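Local coordinates for protein trans-4-hydroxy-L-proline dehydratase (Clostridioides difficile 70-100-2010, PDB 6VXC) that dehydrates trans-4-hydroxy-L-proline to (S)-1-pyrroline-5-carboxylate by glycyl radical chemistry during the anaerobic degradation of hydroxyproline, at residues 424-436 with 745-758. Residues are numbered along the deposited sequence; the frame is centred on the assembly and turned at random.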
ATOM      1  N   PRO A 424      10.875   5.522 -10.593  1.00  9.19           N
ATOM      2  CA  PRO A 424      10.692   4.422  -9.641  1.00  7.91           C
ATOM      3  C   PRO A 424      11.296   4.744  -8.279  1.00 11.22           C
ATOM      4  O   PRO A 424      12.249   5.527  -8.208  1.00  9.35           O
ATOM      5  CB  PRO A 424      11.474   3.273 -10.285  1.00  7.43           C
ATOM      6  CG  PRO A 424      12.659   4.012 -10.937  1.00 10.14           C
ATOM      7  CD  PRO A 424      12.055   5.314 -11.458  1.00  8.13           C
ATOM      8  N   ALA A 425      10.755   4.141  -7.223  1.00  9.40           N
ATOM      9  CA  ALA A 425      11.475   4.069  -5.969  1.00  7.87           C
ATOM     10  C   ALA A 425      12.503   2.941  -6.056  1.00  9.85           C
ATOM     11  O   ALA A 425      12.401   2.044  -6.897  1.00 11.32           O
ATOM     12  CB  ALA A 425      10.522   3.824  -4.802  1.00  8.81           C
ATOM     13  N   PHE A 426      13.470   2.974  -5.150  1.00 10.31           N
ATOM     14  CA  PHE A 426      14.562   2.012  -5.108  1.00 10.47           C
ATOM     15  C   PHE A 426      14.489   1.213  -3.813  1.00  8.76           C
ATOM     16  O   PHE A 426      14.384   1.797  -2.734  1.00 12.07           O
ATOM     17  CB  PHE A 426      15.922   2.729  -5.218  1.00  8.47           C
ATOM     18  CG  PHE A 426      16.064   3.594  -6.459  1.00  8.18           C
ATOM     19  CD1 PHE A 426      15.572   4.891  -6.480  1.00  8.79           C
ATOM     20  CD2 PHE A 426      16.699   3.110  -7.589  1.00  6.34           C
ATOM     21  CE1 PHE A 426      15.700   5.690  -7.617  1.00 11.17           C
ATOM     22  CE2 PHE A 426      16.830   3.896  -8.719  1.00 11.14           C
ATOM     23  CZ  PHE A 426      16.325   5.189  -8.741  1.00 10.97           C
ATOM     24  N   TYR A 427      14.577  -0.115  -3.917  1.00  9.88           N
ATOM     25  CA  TYR A 427      14.556  -1.020  -2.773  1.00  9.01           C
ATOM     26  C   TYR A 427      15.817  -1.872  -2.757  1.00  9.76           C
ATOM     27  O   TYR A 427      16.283  -2.317  -3.808  1.00 11.47           O
ATOM     28  CB  TYR A 427      13.329  -1.956  -2.793  1.00 10.08           C
ATOM     29  CG  TYR A 427      11.999  -1.247  -2.844  1.00 10.53           C
ATOM     30  CD1 TYR A 427      11.477  -0.642  -1.705  1.00  9.15           C
ATOM     31  CD2 TYR A 427      11.260  -1.207  -4.018  1.00  9.58           C
ATOM     32  CE1 TYR A 427      10.267   0.026  -1.740  1.00 10.20           C
ATOM     33  CE2 TYR A 427      10.048  -0.551  -4.071  1.00 13.44           C
ATOM     34  CZ  TYR A 427       9.553   0.065  -2.924  1.00 11.21           C
ATOM     35  OH  TYR A 427       8.346   0.706  -2.981  1.00 14.11           O
ATOM     36  N   ASN A 428      16.335  -2.128  -1.554  1.00  8.70           N
ATOM     37  CA  ASN A 428      17.589  -2.855  -1.346  1.00 10.36           C
ATOM     38  C   ASN A 428      17.303  -4.353  -1.267  1.00 11.76           C
ATOM     39  O   ASN A 428      16.782  -4.845  -0.260  1.00 10.79           O
ATOM     40  CB  ASN A 428      18.280  -2.354  -0.080  1.00  8.44           C
ATOM     41  CG  ASN A 428      19.611  -3.040   0.183  1.00 10.08           C
ATOM     42  OD1 ASN A 428      19.956  -4.019  -0.468  1.00 10.95           O
ATOM     43  ND2 ASN A 428      20.382  -2.495   1.123  1.00  9.06           N
ATOM     44  N   THR A 429      17.658  -5.080  -2.327  1.00 10.88           N
ATOM     45  CA  THR A 429      17.396  -6.517  -2.378  1.00  9.36           C
ATOM     46  C   THR A 429      18.027  -7.250  -1.201  1.00 10.26           C
ATOM     47  O   THR A 429      17.402  -8.144  -0.611  1.00 10.80           O
ATOM     48  CB  THR A 429      17.898  -7.103  -3.698  1.00  8.91           C
ATOM     49  OG1 THR A 429      17.143  -6.563  -4.788  1.00 10.69           O
ATOM     50  CG2 THR A 429      17.816  -8.628  -3.684  1.00 12.05           C
ATOM     51  N   GLU A 430      19.263  -6.902  -0.846  1.00 10.08           N
ATOM     52  CA  GLU A 430      19.905  -7.609   0.260  1.00 12.45           C
ATOM     53  C   GLU A 430      19.208  -7.322   1.582  1.00 11.59           C
ATOM     54  O   GLU A 430      19.134  -8.208   2.433  1.00 12.07           O
ATOM     55  CB  GLU A 430      21.397  -7.274   0.353  1.00 11.36           C
ATOM     56  CG  GLU A 430      22.226  -8.143  -0.602  1.00 15.08           C
ATOM     57  CD  GLU A 430      22.020  -7.735  -2.052  1.00 13.89           C
ATOM     58  OE1 GLU A 430      22.296  -6.565  -2.344  1.00 13.04           O
ATOM     59  OE2 GLU A 430      21.548  -8.559  -2.873  1.00 14.90           O
ATOM     60  N   ALA A 431      18.689  -6.106   1.771  1.00 10.62           N
ATOM     61  CA  ALA A 431      17.934  -5.824   2.985  1.00 11.09           C
ATOM     62  C   ALA A 431      16.634  -6.616   3.016  1.00  9.71           C
ATOM     63  O   ALA A 431      16.293  -7.235   4.028  1.00 12.69           O
ATOM     64  CB  ALA A 431      17.665  -4.321   3.102  1.00  8.86           C
ATOM     65  N   ILE A 432      15.910  -6.631   1.899  1.00 11.43           N
ATOM     66  CA  ILE A 432      14.661  -7.391   1.806  1.00 10.42           C
ATOM     67  C   ILE A 432      14.880  -8.846   2.199  1.00 10.78           C
ATOM     68  O   ILE A 432      14.135  -9.411   3.012  1.00 11.22           O
ATOM     69  CB  ILE A 432      14.078  -7.281   0.387  1.00 10.47           C
ATOM     70  CG1 ILE A 432      13.533  -5.866   0.141  1.00 10.87           C
ATOM     71  CG2 ILE A 432      13.035  -8.354   0.176  1.00 11.04           C
ATOM     72  CD1 ILE A 432      13.318  -5.553  -1.331  1.00 11.19           C
ATOM     73  N   VAL A 433      15.890  -9.483   1.609  1.00  9.91           N
ATOM     74  CA  VAL A 433      16.105 -10.900   1.879  1.00 10.41           C
ATOM     75  C   VAL A 433      16.403 -11.131   3.352  1.00 10.51           C
ATOM     76  O   VAL A 433      15.862 -12.056   3.972  1.00 11.02           O
ATOM     77  CB  VAL A 433      17.216 -11.466   0.985  1.00 11.60           C
ATOM     78  CG1 VAL A 433      17.653 -12.842   1.497  1.00 11.25           C
ATOM     79  CG2 VAL A 433      16.707 -11.575  -0.431  1.00 11.90           C
ATOM     80  N   GLN A 434      17.262 -10.291   3.936  1.00 10.83           N
ATOM     81  CA  GLN A 434      17.613 -10.447   5.343  1.00 12.27           C
ATOM     82  C   GLN A 434      16.438 -10.117   6.264  1.00 11.59           C
ATOM     83  O   GLN A 434      16.235 -10.800   7.278  1.00 11.86           O
ATOM     84  CB  GLN A 434      18.850  -9.599   5.648  1.00 11.85           C
ATOM     85  CG  GLN A 434      20.148 -10.273   5.195  1.00 15.10           C
ATOM     86  CD  GLN A 434      21.377  -9.386   5.336  1.00 22.93           C
ATOM     87  OE1 GLN A 434      21.317  -8.185   5.099  1.00 32.31           O
ATOM     88  NE2 GLN A 434      22.458  -9.954   5.841  1.00 24.20           N
ATOM     89  N   GLU A 435      15.641  -9.102   5.915  1.00 10.68           N
ATOM     90  CA  GLU A 435      14.423  -8.822   6.669  1.00  8.76           C
ATOM     91  C   GLU A 435      13.521 -10.052   6.702  1.00 11.53           C
ATOM     92  O   GLU A 435      13.008 -10.439   7.762  1.00 13.34           O
ATOM     93  CB  GLU A 435      13.686  -7.629   6.055  1.00  9.56           C
ATOM     94  CG  GLU A 435      14.371  -6.256   6.259  1.00 10.42           C
ATOM     95  CD  GLU A 435      13.938  -5.257   5.200  1.00 11.81           C
ATOM     96  OE1 GLU A 435      12.855  -5.469   4.610  1.00 14.62           O
ATOM     97  OE2 GLU A 435      14.685  -4.286   4.927  1.00 13.26           O
ATOM     98  N   LEU A 436      13.327 -10.682   5.545  1.00  9.71           N
ATOM     99  CA  LEU A 436      12.488 -11.870   5.470  1.00  9.38           C
ATOM    100  C   LEU A 436      13.054 -12.999   6.313  1.00 10.66           C
ATOM    101  O   LEU A 436      12.315 -13.676   7.035  1.00 11.93           O
ATOM    102  CB  LEU A 436      12.321 -12.287   4.003  1.00  9.20           C
ATOM    103  CG  LEU A 436      11.454 -11.326   3.193  1.00  9.54           C
ATOM    104  CD1 LEU A 436      11.609 -11.546   1.685  1.00 12.49           C
ATOM    105  CD2 LEU A 436       9.991 -11.488   3.595  1.00  8.90           C
ATOM    106  N   VAL A 745      22.279   5.953  -3.936  1.00 10.91           N
ATOM    107  CA  VAL A 745      21.505   4.731  -3.728  1.00 10.81           C
ATOM    108  C   VAL A 745      22.412   3.603  -3.252  1.00 11.43           C
ATOM    109  O   VAL A 745      22.119   2.935  -2.254  1.00 11.23           O
ATOM    110  CB  VAL A 745      20.745   4.360  -5.013  1.00 10.20           C
ATOM    111  CG1 VAL A 745      20.070   2.995  -4.879  1.00 10.02           C
ATOM    112  CG2 VAL A 745      19.703   5.424  -5.319  1.00  9.33           C
ATOM    113  N   ARG A 746      23.529   3.389  -3.964  1.00 11.67           N
ATOM    114  CA  ARG A 746      24.493   2.342  -3.614  1.00 14.24           C
ATOM    115  C   ARG A 746      25.088   2.560  -2.229  1.00 12.17           C
ATOM    116  O   ARG A 746      25.324   1.598  -1.487  1.00 12.48           O
ATOM    117  CB  ARG A 746      25.637   2.284  -4.642  1.00 14.44           C
ATOM    118  CG  ARG A 746      25.290   1.814  -6.034  1.00 16.77           C
ATOM    119  CD  ARG A 746      25.362   0.327  -6.175  1.00 17.38           C
ATOM    120  NE  ARG A 746      25.334  -0.070  -7.576  1.00 13.21           N
ATOM    121  CZ  ARG A 746      24.851  -1.235  -7.990  1.00 13.70           C
ATOM    122  NH1 ARG A 746      24.363  -2.093  -7.102  1.00 10.71           N
ATOM    123  NH2 ARG A 746      24.815  -1.530  -9.279  1.00 13.12           N
ATOM    124  N   ALA A 747      25.417   3.808  -1.898  1.00 12.21           N
ATOM    125  CA  ALA A 747      25.997   4.084  -0.594  1.00 12.04           C
ATOM    126  C   ALA A 747      25.009   3.729   0.507  1.00 12.54           C
ATOM    127  O   ALA A 747      25.338   2.994   1.442  1.00 12.59           O
ATOM    128  CB  ALA A 747      26.407   5.554  -0.492  1.00 10.64           C
ATOM    129  N   TYR A 748      23.773   4.201   0.374  1.00 11.33           N
ATOM    130  CA  TYR A 748      22.766   3.901   1.382  1.00 11.27           C
ATOM    131  C   TYR A 748      22.572   2.399   1.505  1.00 10.64           C
ATOM    132  O   TYR A 748      22.580   1.851   2.609  1.00 12.01           O
ATOM    133  CB  TYR A 748      21.444   4.584   1.017  1.00  9.69           C
ATOM    134  CG  TYR A 748      20.366   4.481   2.090  1.00 10.43           C
ATOM    135  CD1 TYR A 748      20.676   4.635   3.445  1.00  9.89           C
ATOM    136  CD2 TYR A 748      19.034   4.261   1.743  1.00  9.96           C
ATOM    137  CE1 TYR A 748      19.685   4.558   4.420  1.00 11.77           C
ATOM    138  CE2 TYR A 748      18.036   4.179   2.710  1.00 10.75           C
ATOM    139  CZ  TYR A 748      18.364   4.327   4.047  1.00 10.19           C
ATOM    140  OH  TYR A 748      17.380   4.239   5.017  1.00 11.51           O
ATOM    141  N   PHE A 749      22.456   1.710   0.368  1.00 11.70           N
ATOM    142  CA  PHE A 749      22.176   0.277   0.405  1.00  9.43           C
ATOM    143  C   PHE A 749      23.389  -0.505   0.890  1.00 13.20           C
ATOM    144  O   PHE A 749      23.241  -1.562   1.520  1.00 12.54           O
ATOM    145  CB  PHE A 749      21.709  -0.216  -0.969  1.00  9.00           C
ATOM    146  CG  PHE A 749      20.325   0.268  -1.367  1.00  8.90           C
ATOM    147  CD1 PHE A 749      19.577   1.076  -0.525  1.00  9.68           C
ATOM    148  CD2 PHE A 749      19.782  -0.100  -2.590  1.00  8.76           C
ATOM    149  CE1 PHE A 749      18.307   1.517  -0.890  1.00  9.17           C
ATOM    150  CE2 PHE A 749      18.520   0.335  -2.974  1.00  9.44           C
ATOM    151  CZ  PHE A 749      17.781   1.144  -2.122  1.00  9.41           C
ATOM    152  N   ASN A 750      24.594   0.013   0.651  1.00 11.50           N
ATOM    153  CA  ASN A 750      25.760  -0.656   1.190  1.00 11.17           C
ATOM    154  C   ASN A 750      25.778  -0.610   2.710  1.00 11.97           C
ATOM    155  O   ASN A 750      26.424  -1.457   3.324  1.00 12.93           O
ATOM    156  CB  ASN A 750      27.054  -0.032   0.643  1.00 11.05           C
ATOM    157  CG  ASN A 750      28.210  -1.006   0.681  1.00 15.55           C
ATOM    158  OD1 ASN A 750      28.181  -2.027  -0.004  1.00 18.51           O
ATOM    159  ND2 ASN A 750      29.199  -0.734   1.509  1.00 18.26           N
ATOM    160  N   MET A 751      25.092   0.355   3.322  1.00 11.41           N
ATOM    161  CA  MET A 751      24.910   0.406   4.769  1.00  9.75           C
ATOM    162  C   MET A 751      23.629  -0.286   5.228  1.00 12.64           C
ATOM    163  O   MET A 751      23.233  -0.117   6.389  1.00 14.09           O
ATOM    164  CB  MET A 751      24.908   1.855   5.254  1.00 14.97           C
ATOM    165  CG  MET A 751      26.194   2.606   4.989  1.00 15.46           C
ATOM    166  SD  MET A 751      26.192   4.290   5.618  1.00 22.40           S
ATOM    167  CE  MET A 751      25.024   5.131   4.573  1.00  9.71           C
ATOM    168  N   ASP A 752      22.974  -1.028   4.334  1.00 10.70           N
ATOM    169  CA  ASP A 752      21.767  -1.815   4.601  1.00 12.36           C
ATOM    170  C   ASP A 752      20.511  -0.970   4.790  1.00 11.95           C
ATOM    171  O   ASP A 752      19.554  -1.424   5.406  1.00 15.35           O
ATOM    172  CB  ASP A 752      21.987  -2.743   5.803  1.00 16.75           C
ATOM    173  CG  ASP A 752      22.995  -3.837   5.503  1.00 18.88           C
ATOM    174  OD1 ASP A 752      23.054  -4.263   4.331  1.00 21.63           O
ATOM    175  OD2 ASP A 752      23.761  -4.221   6.401  1.00 21.07           O
ATOM    176  N   GLY A 753      20.485   0.239   4.242  1.00 13.97           N
ATOM    177  CA  GLY A 753      19.236   0.966   4.142  1.00  9.54           C
ATOM    178  C   GLY A 753      18.246   0.215   3.273  1.00 11.24           C
ATOM    179  O   GLY A 753      18.621  -0.548   2.399  1.00 10.70           O
ATOM    180  N   HIS A 754      16.964   0.398   3.569  1.00 10.31           N
ATOM    181  CA  HIS A 754      15.897  -0.381   2.955  1.00 11.43           C
ATOM    182  C   HIS A 754      15.394   0.208   1.638  1.00  9.26           C
ATOM    183  O   HIS A 754      15.157  -0.528   0.674  1.00  9.65           O
ATOM    184  CB  HIS A 754      14.732  -0.507   3.947  1.00  8.08           C
ATOM    185  CG  HIS A 754      13.539  -1.199   3.385  1.00  7.19           C
ATOM    186  ND1 HIS A 754      13.463  -2.564   3.248  1.00  9.91           N
ATOM    187  CD2 HIS A 754      12.377  -0.707   2.899  1.00  8.41           C
ATOM    188  CE1 HIS A 754      12.293  -2.888   2.724  1.00  9.93           C
ATOM    189  NE2 HIS A 754      11.620  -1.777   2.493  1.00  8.74           N
ATOM    190  N   HIS A 755      15.204   1.525   1.589  1.00  9.47           N
ATOM    191  CA  HIS A 755      14.440   2.159   0.528  1.00  8.56           C
ATOM    192  C   HIS A 755      14.830   3.624   0.412  1.00  8.49           C
ATOM    193  O   HIS A 755      15.100   4.283   1.416  1.00 11.09           O
ATOM    194  CB  HIS A 755      12.938   2.045   0.815  1.00  9.21           C
ATOM    195  CG  HIS A 755      12.108   3.093   0.144  1.00  8.19           C
ATOM    196  ND1 HIS A 755      11.843   4.320   0.714  1.00  9.63           N
ATOM    197  CD2 HIS A 755      11.483   3.091  -1.055  1.00  8.32           C
ATOM    198  CE1 HIS A 755      11.079   5.026  -0.101  1.00  8.33           C
ATOM    199  NE2 HIS A 755      10.846   4.300  -1.183  1.00  8.58           N
ATOM    200  N   ILE A 756      14.813   4.138  -0.817  1.00  9.67           N
ATOM    201  CA  ILE A 756      14.928   5.571  -1.051  1.00  9.05           C
ATOM    202  C   ILE A 756      14.196   5.904  -2.346  1.00  9.24           C
ATOM    203  O   ILE A 756      14.176   5.108  -3.292  1.00  9.23           O
ATOM    204  CB  ILE A 756      16.417   6.020  -1.058  1.00 10.35           C
ATOM    205  CG1 ILE A 756      16.561   7.550  -0.976  1.00  9.15           C
ATOM    206  CG2 ILE A 756      17.179   5.472  -2.260  1.00  8.23           C
ATOM    207  CD1 ILE A 756      17.978   7.975  -0.654  1.00  8.84           C
ATOM    208  N   GLN A 757      13.596   7.095  -2.384  1.00  9.97           N
ATOM    209  CA  GLN A 757      12.893   7.579  -3.566  1.00  9.28           C
ATOM    210  C   GLN A 757      13.057   9.098  -3.630  1.00 11.02           C
ATOM    211  O   GLN A 757      13.223   9.750  -2.601  1.00 10.79           O
ATOM    212  CB  GLN A 757      11.418   7.200  -3.528  1.00  8.70           C
ATOM    213  CG  GLN A 757      10.667   7.832  -2.375  1.00  9.15           C
ATOM    214  CD  GLN A 757       9.298   7.202  -2.152  1.00  9.72           C
ATOM    215  OE1 GLN A 757       9.076   6.034  -2.488  1.00 12.62           O
ATOM    216  NE2 GLN A 757       8.359   7.987  -1.633  1.00 10.67           N
ATOM    217  N   PHE A 758      12.984   9.664  -4.837  1.00 11.23           N
ATOM    218  CA  PHE A 758      13.411  11.041  -5.078  1.00 11.24           C
ATOM    219  C   PHE A 758      12.302  11.914  -5.667  1.00  9.62           C
ATOM    220  O   PHE A 758      11.555  11.488  -6.553  1.00 11.87           O
ATOM    221  CB  PHE A 758      14.620  11.082  -6.029  1.00  8.96           C
ATOM    222  CG  PHE A 758      15.796  10.274  -5.552  1.00 10.46           C
ATOM    223  CD1 PHE A 758      16.427  10.584  -4.346  1.00  9.40           C
ATOM    224  CD2 PHE A 758      16.274   9.205  -6.308  1.00 10.87           C
ATOM    225  CE1 PHE A 758      17.518   9.839  -3.905  1.00 11.46           C
ATOM    226  CE2 PHE A 758      17.364   8.446  -5.874  1.00 12.43           C
ATOM    227  CZ  PHE A 758      17.992   8.769  -4.668  1.00 11.20           C
TER
HETATM  228  O   HOH W   1      12.582   8.036  -7.270  1.00  8.39           O
HETATM  229  O   HOH W   2      24.435  -6.816   4.584  1.00 32.07           O
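Asn-428 lays its side chain over the ring of Phe-749, CB standing 3.6 Å from the ring centroid, a CH-pi contact; CG anti to the backbone N (chi1 -179°) carries the amide on past Phe-749 CB. Val-745 CG1 packs on the opposite face of that ring. The setting is a mixed beta-sheet in which strand 426-428 pairs antiparallel with strand 755-758, joining the PFL and glycine radical regions. Phe-426 and Ile-756 form a hydrogen-bonded pair, Phe-426 N to Ile-756 O at 2.9 Å and Ile-756 N to Phe-426 O at 3.1 Å. Asn-428 OD1 weakly caps helix 429-436 through the N-H groups of Glu-430 and Ala-431. Its ND2 donates to Gly-753 O at 2.9 Å and, weakly, to Phe-749 O in helix 745-750; Gly-753 N closes that helix's Schellman motif on Tyr-748 O, with Asp-752 at positive phi. The Tyr-427 and His-755 rings run alongside each other, an oblique contact with planes 36° apart. Tyr-427 OH bonds to Cys-454 O, by similarity the radical cysteine. Glu-435 OE1 bonds to Thr-457 OG1, while His-754 ND1 donates a bent bond to the syn lone pair of Glu-435 OE2 at 2.7 Å, tilted 25° from the imidazole plane.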